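Local coordinates for protein trans-2-enoyl-CoA reductase [NADH] (Treponema denticola, PDB 4GGP) that catalyses the NADH-dependent reduction of the carbon-carbon double bond of crotonyl-CoA to butyryl-CoA in bacterial fatty acid biosynthesis, at residues F141-Y146 with I228-S233; G206-E211 with K253-A258; K303-H308 with E344-V349. All coordinates share one frame; numbering follows the deposited sequence.

Contact 1: residues F141-Y146 with I228-S233; sequences FDLIVY and ITLAYS
I144 O takes two donors from the second strand. L230 N reaches I144 O at 3.0 Å, with the donor nearly in line with the carbonyl bond. The hydroxyl OG1 of T229 adds a second bond to I144 O at 3.1 Å, and it comes from above the carbonyl plane. T229 can do this because its chi1 of -175° turns OG1 away from its backbone N and beside its own carbonyl carbon. Further bonds run on both sides of this point. I144 N donates to I228 O at 2.8 Å, and Y146 N donates to L230 O at 2.7 Å. I228 N binds D142 O and Y232 N binds Y146 O, the latter longer at 3.3 Å. The two strands are parallel and pair L143 with I228 through Y146 with A231. They are adjacent central strands of the seven-stranded parallel sheet of a Rossmann-type fold, in the order 3-2-1-4-5-6-7. Strand 52-56 flanks 141-146 and strand 270-276 flanks 227-233. Side chains alternate between two faces. On the face of L143, V145, I228 and L230, L143 CD1 packs on I228 CG2 at 3.8 Å. V145 CG1 meets the far end of the Y232 ring obliquely and lies 3.5 Å from Y232 CE2. Helix 311-323 covers this face, and S66 bonds the Y232 hydroxyl. On the face of I144, Y146, T229 and A231, Y146 CB sits 4.2 Å from A231 CB. Helix 208-219 covers it, with W210 NE1 bonded to T229 OG1 and D209 OD2 to the Y146 hydroxyl. Near the C-terminal strand ends, Y232 lies close to Y62 and Y146 close to L148, both NAD(+)-binding residues.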
loop_
_atom_site.group_PDB
_atom_site.type_symbol
_atom_site.label_atom_id
_atom_site.label_comp_id
_atom_site.label_asym_id
_atom_site.label_seq_id
_atom_site.Cartn_x
_atom_site.Cartn_y
_atom_site.Cartn_z
ATOM N N PHE A 141 -18.658 6.385 -9.316
ATOM C CA PHE A 141 -17.863 5.912 -8.173
ATOM C C PHE A 141 -18.232 6.616 -6.863
ATOM O O PHE A 141 -18.414 7.832 -6.838
ATOM C CB PHE A 141 -16.361 6.087 -8.438
ATOM C CG PHE A 141 -15.841 5.267 -9.588
ATOM C CD1 PHE A 141 -15.802 3.884 -9.508
ATOM C CD2 PHE A 141 -15.374 5.880 -10.739
ATOM C CE1 PHE A 141 -15.326 3.124 -10.567
ATOM C CE2 PHE A 141 -14.887 5.126 -11.801
ATOM C CZ PHE A 141 -14.864 3.746 -11.713
ATOM N N ASP A 142 -18.318 5.853 -5.773
ATOM C CA ASP A 142 -18.577 6.433 -4.451
ATOM C C ASP A 142 -17.383 6.305 -3.493
ATOM O O ASP A 142 -17.354 6.925 -2.424
ATOM C CB ASP A 142 -19.838 5.835 -3.828
ATOM C CG ASP A 142 -19.787 4.329 -3.742
ATOM O OD1 ASP A 142 -20.307 3.654 -4.659
ATOM O OD2 ASP A 142 -19.219 3.818 -2.756
ATOM N N LEU A 143 -16.404 5.496 -3.882
ATOM C CA LEU A 143 -15.138 5.418 -3.162
ATOM C C LEU A 143 -13.989 5.254 -4.155
ATOM O O LEU A 143 -13.985 4.340 -4.976
ATOM C CB LEU A 143 -15.148 4.269 -2.148
ATOM C CG LEU A 143 -13.838 3.971 -1.405
ATOM C CD1 LEU A 143 -13.455 5.103 -0.469
ATOM C CD2 LEU A 143 -13.943 2.665 -0.639
ATOM N N ILE A 144 -13.026 6.163 -4.084
ATOM C CA ILE A 144 -11.840 6.089 -4.918
ATOM C C ILE A 144 -10.587 6.018 -4.047
ATOM O O ILE A 144 -10.282 6.947 -3.301
ATOM C CB ILE A 144 -11.754 7.308 -5.847
ATOM C CG1 ILE A 144 -13.007 7.380 -6.725
ATOM C CG2 ILE A 144 -10.491 7.248 -6.692
ATOM C CD1 ILE A 144 -13.024 8.560 -7.640
ATOM N N VAL A 145 -9.863 4.910 -4.139
ATOM C CA VAL A 145 -8.672 4.728 -3.316
ATOM C C VAL A 145 -7.405 4.873 -4.137
ATOM O O VAL A 145 -7.210 4.164 -5.127
ATOM C CB VAL A 145 -8.674 3.359 -2.610
ATOM C CG1 VAL A 145 -7.380 3.157 -1.825
ATOM C CG2 VAL A 145 -9.893 3.249 -1.700
ATOM N N TYR A 146 -6.558 5.809 -3.720
ATOM C CA TYR A 146 -5.295 6.070 -4.393
ATOM C C TYR A 146 -4.146 5.459 -3.603
ATOM O O TYR A 146 -3.770 5.967 -2.550
ATOM C CB TYR A 146 -5.070 7.574 -4.560
ATOM C CG TYR A 146 -4.015 7.902 -5.592
ATOM C CD1 TYR A 146 -4.363 8.158 -6.915
ATOM C CD2 TYR A 146 -2.670 7.937 -5.248
ATOM C CE1 TYR A 146 -3.396 8.451 -7.862
ATOM C CE2 TYR A 146 -1.701 8.228 -6.182
ATOM C CZ TYR A 146 -2.068 8.488 -7.485
ATOM O OH TYR A 146 -1.089 8.771 -8.407
ATOM N N ILE A 228 -16.234 9.429 -1.519
ATOM C CA ILE A 228 -15.025 9.485 -0.704
ATOM C C ILE A 228 -13.818 9.162 -1.573
ATOM O O ILE A 228 -13.839 8.198 -2.332
ATOM C CB ILE A 228 -15.078 8.462 0.433
ATOM C CG1 ILE A 228 -16.283 8.737 1.338
ATOM C CG2 ILE A 228 -13.772 8.485 1.243
ATOM C CD1 ILE A 228 -16.579 7.615 2.304
ATOM N N THR A 229 -12.773 9.981 -1.483
ATOM C CA THR A 229 -11.499 9.623 -2.088
ATOM C C THR A 229 -10.381 9.714 -1.049
ATOM O O THR A 229 -10.331 10.661 -0.265
ATOM C CB THR A 229 -11.169 10.450 -3.371
ATOM O OG1 THR A 229 -9.957 9.956 -3.953
ATOM C CG2 THR A 229 -11.003 11.936 -3.065
ATOM N N LEU A 230 -9.506 8.707 -1.041
ATOM C CA LEU A 230 -8.416 8.613 -0.066
ATOM C C LEU A 230 -7.082 8.376 -0.749
ATOM O O LEU A 230 -7.011 7.668 -1.752
ATOM C CB LEU A 230 -8.633 7.430 0.876
ATOM C CG LEU A 230 -9.943 7.211 1.612
ATOM C CD1 LEU A 230 -9.931 5.825 2.221
ATOM C CD2 LEU A 230 -10.135 8.268 2.682
ATOM N N ALA A 231 -6.026 8.950 -0.185
ATOM C CA ALA A 231 -4.662 8.613 -0.575
ATOM C C ALA A 231 -3.917 8.123 0.662
ATOM O O ALA A 231 -4.019 8.720 1.731
ATOM C CB ALA A 231 -3.960 9.815 -1.176
ATOM N N TYR A 232 -3.188 7.024 0.520
ATOM C CA TYR A 232 -2.459 6.457 1.647
ATOM C C TYR A 232 -1.092 7.114 1.805
ATOM O O TYR A 232 -0.434 7.450 0.821
ATOM C CB TYR A 232 -2.312 4.942 1.492
ATOM C CG TYR A 232 -3.627 4.199 1.508
ATOM C CD1 TYR A 232 -4.670 4.614 2.326
ATOM C CD2 TYR A 232 -3.828 3.085 0.706
ATOM C CE1 TYR A 232 -5.871 3.939 2.344
ATOM C CE2 TYR A 232 -5.028 2.402 0.723
ATOM C CZ TYR A 232 -6.046 2.841 1.541
ATOM O OH TYR A 232 -7.240 2.171 1.565
ATOM N N SER A 233 -0.685 7.297 3.055
ATOM C CA SER A 233 0.581 7.938 3.388
ATOM C C SER A 233 1.130 7.361 4.698
ATOM O O SER A 233 0.554 6.429 5.267
ATOM C CB SER A 233 0.387 9.453 3.515
ATOM O OG SER A 233 1.627 10.131 3.623
HETATM O O HOH W 1 -0.563 6.915 -2.170
#

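Contact 2: residues G206-E211 with K253-A258; sequences GGEDWE and KEHLEA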
loop_
_atom_site.group_PDB
_atom_site.type_symbol
_atom_site.label_atom_id
_atom_site.label_comp_id
_atom_site.label_asym_id
_atom_site.label_seq_id
_atom_site.Cartn_x
_atom_site.Cartn_y
_atom_site.Cartn_z
ATOM N N GLY A 206 3.760 13.106 -4.748
ATOM C CA GLY A 206 2.773 14.108 -4.385
ATOM C C GLY A 206 1.370 13.774 -4.864
ATOM O O GLY A 206 1.060 12.626 -5.179
ATOM N N GLY A 207 0.513 14.786 -4.927
ATOM C CA GLY A 207 -0.875 14.565 -5.273
ATOM C C GLY A 207 -1.288 14.992 -6.667
ATOM O O GLY A 207 -2.481 15.104 -6.936
ATOM N N GLU A 208 -0.319 15.227 -7.553
ATOM C CA GLU A 208 -0.629 15.668 -8.919
ATOM C C GLU A 208 -1.503 14.678 -9.684
ATOM O O GLU A 208 -2.477 15.069 -10.328
ATOM C CB GLU A 208 0.648 15.961 -9.722
ATOM C CG GLU A 208 1.342 17.260 -9.343
ATOM C CD GLU A 208 2.432 17.653 -10.326
ATOM O OE1 GLU A 208 2.638 16.925 -11.322
ATOM O OE2 GLU A 208 3.080 18.698 -10.105
ATOM N N ASP A 209 -1.160 13.396 -9.620
ATOM C CA ASP A 209 -1.929 12.395 -10.354
ATOM C C ASP A 209 -3.283 12.129 -9.701
ATOM O O ASP A 209 -4.272 11.888 -10.391
ATOM C CB ASP A 209 -1.150 11.090 -10.491
ATOM C CG ASP A 209 -1.826 10.111 -11.422
ATOM O OD1 ASP A 209 -2.168 10.512 -12.559
ATOM O OD2 ASP A 209 -2.039 8.947 -11.017
ATOM N N TRP A 210 -3.307 12.151 -8.371
ATOM C CA TRP A 210 -4.545 11.993 -7.617
ATOM C C TRP A 210 -5.554 13.036 -8.087
ATOM O O TRP A 210 -6.660 12.700 -8.510
ATOM C CB TRP A 210 -4.269 12.155 -6.118
ATOM C CG TRP A 210 -5.439 11.835 -5.224
ATOM C CD1 TRP A 210 -6.525 11.068 -5.527
ATOM C CD2 TRP A 210 -5.627 12.278 -3.874
ATOM N NE1 TRP A 210 -7.380 11.010 -4.452
ATOM C CE2 TRP A 210 -6.851 11.745 -3.424
ATOM C CE3 TRP A 210 -4.878 13.072 -3.004
ATOM C CZ2 TRP A 210 -7.338 11.975 -2.141
ATOM C CZ3 TRP A 210 -5.368 13.304 -1.727
ATOM C CH2 TRP A 210 -6.584 12.759 -1.311
ATOM N N GLU A 211 -5.150 14.302 -8.036
ATOM C CA GLU A 211 -5.988 15.398 -8.507
ATOM C C GLU A 211 -6.417 15.227 -9.964
ATOM O O GLU A 211 -7.563 15.506 -10.309
ATOM C CB GLU A 211 -5.279 16.744 -8.321
ATOM C CG GLU A 211 -6.148 17.950 -8.670
ATOM C CD GLU A 211 -5.480 19.273 -8.348
ATOM O OE1 GLU A 211 -4.254 19.283 -8.118
ATOM O OE2 GLU A 211 -6.186 20.305 -8.318
ATOM N N LYS A 253 4.575 14.563 0.992
ATOM C CA LYS A 253 3.425 14.388 1.875
ATOM C C LYS A 253 2.658 15.695 2.032
ATOM O O LYS A 253 1.433 15.719 1.931
ATOM C CB LYS A 253 3.864 13.879 3.252
ATOM C CG LYS A 253 2.718 13.753 4.254
ATOM C CD LYS A 253 3.199 13.243 5.609
ATOM C CE LYS A 253 4.017 14.293 6.346
ATOM N NZ LYS A 253 3.186 15.470 6.724
ATOM N N GLU A 254 3.391 16.775 2.287
ATOM C CA GLU A 254 2.802 18.104 2.398
ATOM C C GLU A 254 2.047 18.485 1.131
ATOM O O GLU A 254 0.990 19.117 1.194
ATOM C CB GLU A 254 3.877 19.148 2.700
ATOM C CG GLU A 254 4.469 19.040 4.093
ATOM C CD GLU A 254 5.535 20.087 4.357
ATOM O OE1 GLU A 254 6.235 20.478 3.398
ATOM O OE2 GLU A 254 5.668 20.523 5.522
ATOM N N HIS A 255 2.590 18.099 -0.019
ATOM C CA HIS A 255 1.928 18.363 -1.289
ATOM C C HIS A 255 0.641 17.548 -1.382
ATOM O O HIS A 255 -0.394 18.049 -1.822
ATOM C CB HIS A 255 2.860 18.035 -2.461
ATOM C CG HIS A 255 2.279 18.356 -3.806
ATOM N ND1 HIS A 255 1.394 17.522 -4.451
ATOM C CD2 HIS A 255 2.470 19.414 -4.629
ATOM C CE1 HIS A 255 1.057 18.055 -5.613
ATOM N NE2 HIS A 255 1.697 19.202 -5.746
ATOM N N LEU A 256 0.714 16.291 -0.958
ATOM C CA LEU A 256 -0.437 15.399 -0.981
ATOM C C LEU A 256 -1.543 15.920 -0.061
ATOM O O LEU A 256 -2.726 15.871 -0.401
ATOM C CB LEU A 256 -0.013 13.993 -0.562
ATOM C CG LEU A 256 -0.998 12.848 -0.797
ATOM C CD1 LEU A 256 -1.000 12.440 -2.257
ATOM C CD2 LEU A 256 -0.661 11.657 0.092
ATOM N N GLU A 257 -1.145 16.428 1.101
ATOM C CA GLU A 257 -2.093 16.976 2.066
ATOM C C GLU A 257 -2.746 18.253 1.542
ATOM O O GLU A 257 -3.941 18.464 1.725
ATOM C CB GLU A 257 -1.410 17.233 3.413
ATOM C CG GLU A 257 -0.888 15.968 4.085
ATOM C CD GLU A 257 -0.233 16.246 5.424
ATOM O OE1 GLU A 257 -0.268 17.411 5.873
ATOM O OE2 GLU A 257 0.318 15.299 6.028
ATOM N N ALA A 258 -1.954 19.095 0.885
ATOM C CA ALA A 258 -2.470 20.314 0.272
ATOM C C ALA A 258 -3.407 19.976 -0.884
ATOM O O ALA A 258 -4.402 20.662 -1.112
ATOM C CB ALA A 258 -1.324 21.194 -0.206
#
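The N terminus of helix 208-219 meets the side of helix 248-266, which follows Y244, the probable proton donor, and carries the NAD(+)-binding K253. Y244 and K253 are spaced as in the Tyr-(X)8-Lys motif of this reductase family. Both helices lie on the same side of the Rossmann-type sheet. G207 is at the N-cap position of the first helix. The backbone N of G207 donates to ND1 of H255 at 2.9 Å. The bond is almost straight, with an angle at the hydrogen of 177°, and tilts slightly out of the imidazole plane. The chi1 of H255, near 180° (-177°), sends the ring out from the helix toward the glycine turn. The edge of the imidazole then runs along the start of the other helix. CE1 of H255 lies 3.7 Å from E208 N and 3.8 Å from E208 CG. L256 works beside it. L256 CD1 fits against the glycine turn, 3.6 Å from G206 O and 3.7 Å from G207 CA. L256 CD1 also touches CE3 of W210 at 4.0 Å, the two side chains crossing at about a right angle. L256 O lies in the plane of the indole, at its edge near CZ3. L256 also packs on V274 of strand 270-276. Within helix 248-266, K253 NZ forms a salt bridge to E257 OE2 at 3.0 Å, one turn further on. E257 also pairs with R337. Because ND1 of H255 accepts a hydrogen bond from G207 N, a neutral imidazole would carry its hydrogen on NE2. The E208 carboxylate, itself held by K203 and R153, lies near NE2 and may polarise the ring, though the two do not touch.

Contact 3: residues K303-H308 with E344-V349; sequences KEKGNH and ELEEDV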
loop_
_atom_site.group_PDB
_atom_site.type_symbol
_atom_site.label_atom_id
_atom_site.label_comp_id
_atom_site.label_asym_id
_atom_site.label_seq_id
_atom_site.Cartn_x
_atom_site.Cartn_y
_atom_site.Cartn_z
ATOM N N LYS A 303 3.391 -7.563 18.349
ATOM C CA LYS A 303 2.926 -8.948 18.412
ATOM C C LYS A 303 2.843 -9.426 19.866
ATOM O O LYS A 303 1.975 -10.228 20.221
ATOM C CB LYS A 303 3.808 -9.880 17.574
ATOM C CG LYS A 303 3.587 -9.746 16.068
ATOM C CD LYS A 303 4.532 -10.636 15.280
ATOM C CE LYS A 303 4.314 -10.480 13.778
ATOM N NZ LYS A 303 5.185 -11.406 12.990
ATOM N N GLU A 304 3.736 -8.915 20.707
ATOM C CA GLU A 304 3.728 -9.284 22.121
ATOM C C GLU A 304 2.590 -8.587 22.860
ATOM O O GLU A 304 1.964 -9.174 23.742
ATOM C CB GLU A 304 5.069 -8.949 22.779
ATOM C CG GLU A 304 6.259 -9.744 22.247
ATOM C CD GLU A 304 6.437 -11.092 22.926
ATOM O OE1 GLU A 304 5.422 -11.735 23.272
ATOM O OE2 GLU A 304 7.600 -11.504 23.120
ATOM N N LYS A 305 2.336 -7.332 22.498
ATOM C CA LYS A 305 1.227 -6.577 23.056
ATOM C C LYS A 305 -0.117 -7.116 22.562
ATOM O O LYS A 305 -1.109 -7.084 23.284
ATOM C CB LYS A 305 1.356 -5.092 22.707
ATOM C CG LYS A 305 0.229 -4.240 23.269
ATOM C CD LYS A 305 0.423 -2.751 23.008
ATOM C CE LYS A 305 -0.785 -1.965 23.520
ATOM N NZ LYS A 305 -0.591 -0.490 23.484
ATOM N N GLY A 306 -0.144 -7.599 21.323
ATOM C CA GLY A 306 -1.339 -8.210 20.765
ATOM C C GLY A 306 -2.119 -7.349 19.784
ATOM O O GLY A 306 -3.285 -7.626 19.503
ATOM N N ASN A 307 -1.488 -6.302 19.260
ATOM C CA ASN A 307 -2.171 -5.422 18.315
ATOM C C ASN A 307 -1.411 -5.233 17.005
ATOM O O ASN A 307 -1.497 -4.177 16.383
ATOM C CB ASN A 307 -2.486 -4.061 18.952
ATOM C CG ASN A 307 -1.238 -3.308 19.393
ATOM O OD1 ASN A 307 -0.114 -3.760 19.180
ATOM N ND2 ASN A 307 -1.436 -2.147 20.005
ATOM N N HIS A 308 -0.656 -6.250 16.600
ATOM C CA HIS A 308 0.033 -6.223 15.312
ATOM C C HIS A 308 -0.965 -6.391 14.168
ATOM O O HIS A 308 -1.838 -7.251 14.233
ATOM C CB HIS A 308 1.070 -7.340 15.235
ATOM C CG HIS A 308 1.685 -7.491 13.877
ATOM N ND1 HIS A 308 2.537 -6.552 13.338
ATOM C CD2 HIS A 308 1.553 -8.461 12.940
ATOM C CE1 HIS A 308 2.914 -6.942 12.133
ATOM N NE2 HIS A 308 2.331 -8.097 11.867
ATOM N N GLU A 344 0.183 1.988 16.279
ATOM C CA GLU A 344 1.638 2.030 16.128
ATOM C C GLU A 344 2.258 3.149 16.953
ATOM O O GLU A 344 3.261 2.947 17.635
ATOM C CB GLU A 344 2.038 2.198 14.657
ATOM C CG GLU A 344 3.539 2.469 14.450
ATOM C CD GLU A 344 3.918 2.612 12.983
ATOM O OE1 GLU A 344 3.081 2.276 12.122
ATOM O OE2 GLU A 344 5.049 3.062 12.685
ATOM N N LEU A 345 1.648 4.328 16.897
ATOM C CA LEU A 345 2.224 5.508 17.529
ATOM C C LEU A 345 1.844 5.673 18.998
ATOM O O LEU A 345 2.089 6.725 19.585
ATOM C CB LEU A 345 1.865 6.767 16.736
ATOM C CG LEU A 345 2.492 6.824 15.340
ATOM C CD1 LEU A 345 2.132 8.124 14.633
ATOM C CD2 LEU A 345 4.009 6.644 15.422
ATOM N N GLU A 346 1.248 4.638 19.588
ATOM C CA GLU A 346 0.966 4.650 21.020
ATOM C C GLU A 346 2.263 4.862 21.788
ATOM O O GLU A 346 3.317 4.349 21.401
ATOM C CB GLU A 346 0.306 3.344 21.467
ATOM C CG GLU A 346 -1.167 3.230 21.113
ATOM C CD GLU A 346 -1.674 1.802 21.196
ATOM O OE1 GLU A 346 -0.844 0.884 21.370
ATOM O OE2 GLU A 346 -2.904 1.598 21.082
ATOM N N GLU A 347 2.175 5.622 22.874
ATOM C CA GLU A 347 3.344 6.008 23.661
ATOM C C GLU A 347 4.128 4.807 24.188
ATOM O O GLU A 347 5.354 4.757 24.070
ATOM C CB GLU A 347 2.916 6.913 24.817
ATOM C CG GLU A 347 4.057 7.614 25.531
ATOM C CD GLU A 347 3.562 8.582 26.594
ATOM O OE1 GLU A 347 2.335 8.817 26.658
ATOM O OE2 GLU A 347 4.394 9.104 27.365
ATOM N N ASP A 348 3.425 3.840 24.767
ATOM C CA ASP A 348 4.084 2.662 25.322
ATOM C C ASP A 348 4.768 1.831 24.238
ATOM O O ASP A 348 5.849 1.279 24.459
ATOM C CB ASP A 348 3.098 1.798 26.119
ATOM C CG ASP A 348 1.984 1.238 25.257
ATOM O OD1 ASP A 348 1.552 1.947 24.325
ATOM O OD2 ASP A 348 1.546 0.093 25.507
ATOM N N VAL A 349 4.140 1.746 23.068
ATOM C CA VAL A 349 4.725 1.023 21.944
ATOM C C VAL A 349 6.015 1.677 21.451
ATOM O O VAL A 349 7.025 1.000 21.255
ATOM C CB VAL A 349 3.720 0.884 20.764
ATOM C CG1 VAL A 349 4.435 0.465 19.489
ATOM C CG2 VAL A 349 2.626 -0.110 21.119
HETATM O O HOH W 2 -3.894 -1.251 20.920
#
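Two carboxylates receive the amine of K305 in different ways. NZ meets E346 OE1 from above the carboxylate plane, but this K305 NZ to E346 OE1 salt bridge is modelled at 2.5 Å, and so short a length makes its detail doubtful. NZ meets D348 OD2 in the syn direction, on the side of the other oxygen. The N307 and E346 side chains point at each other from opposite directions, amide and carboxylate planes 34° apart. N307 ND2 stands 3.4 Å from E346 OE1. A water joins the two groups, accepting from N307 ND2 at 2.8 Å and donating to E346 OE2 at 3.0 Å. The salt bridge from K305 NZ to D348 OD2 measures 3.0 Å, and a weak bond reaches D348 OD1. K305 spans the gap as a fully extended chain, with CG anti to the backbone N (chi1 -180°). K305 CD passes 3.9 Å from CG2 of V349, at about a right angle, so the aliphatic part of the lysine has an apolar neighbour. The result is a salt-bridge network at the protein surface. It joins the C-terminal end of one helix to the N-terminal end of the other. K305 is in the last turn of helix 291-305, where a positive charge is probably favourable. E346 is the N-cap residue of helix 347-359 and D348 lies in its first turn, where negative charge probably suits the helix dipole. G306, with positive phi, ends the first helix and turns the chain toward N307. Behind the network, V349 packs on L298 of helix 291-305. E344, two residues before the N-cap, leads inward and bonds Y294 of that helix and the substrate-binding Y234, which follows strand 227-233.

From the N terminus, strand 141-146 comes first. Contact 1 closes when the chain returns at 228-233, after a loop of 81 residues. Segment 206-211 lies within that loop, and its partner 253-258 comes after it, so contacts 1 and 2 cross. They also touch: the helix start of contact 2 packs on one face of the strands of contact 1, tying sheet to helix layer. Contact 3 follows in series and closes a shorter loop of 35 residues between 303-308 and 344-349. It touches neither of the others, and its centre is about 27 Å from that of contact 1. It joins two helices at the surface.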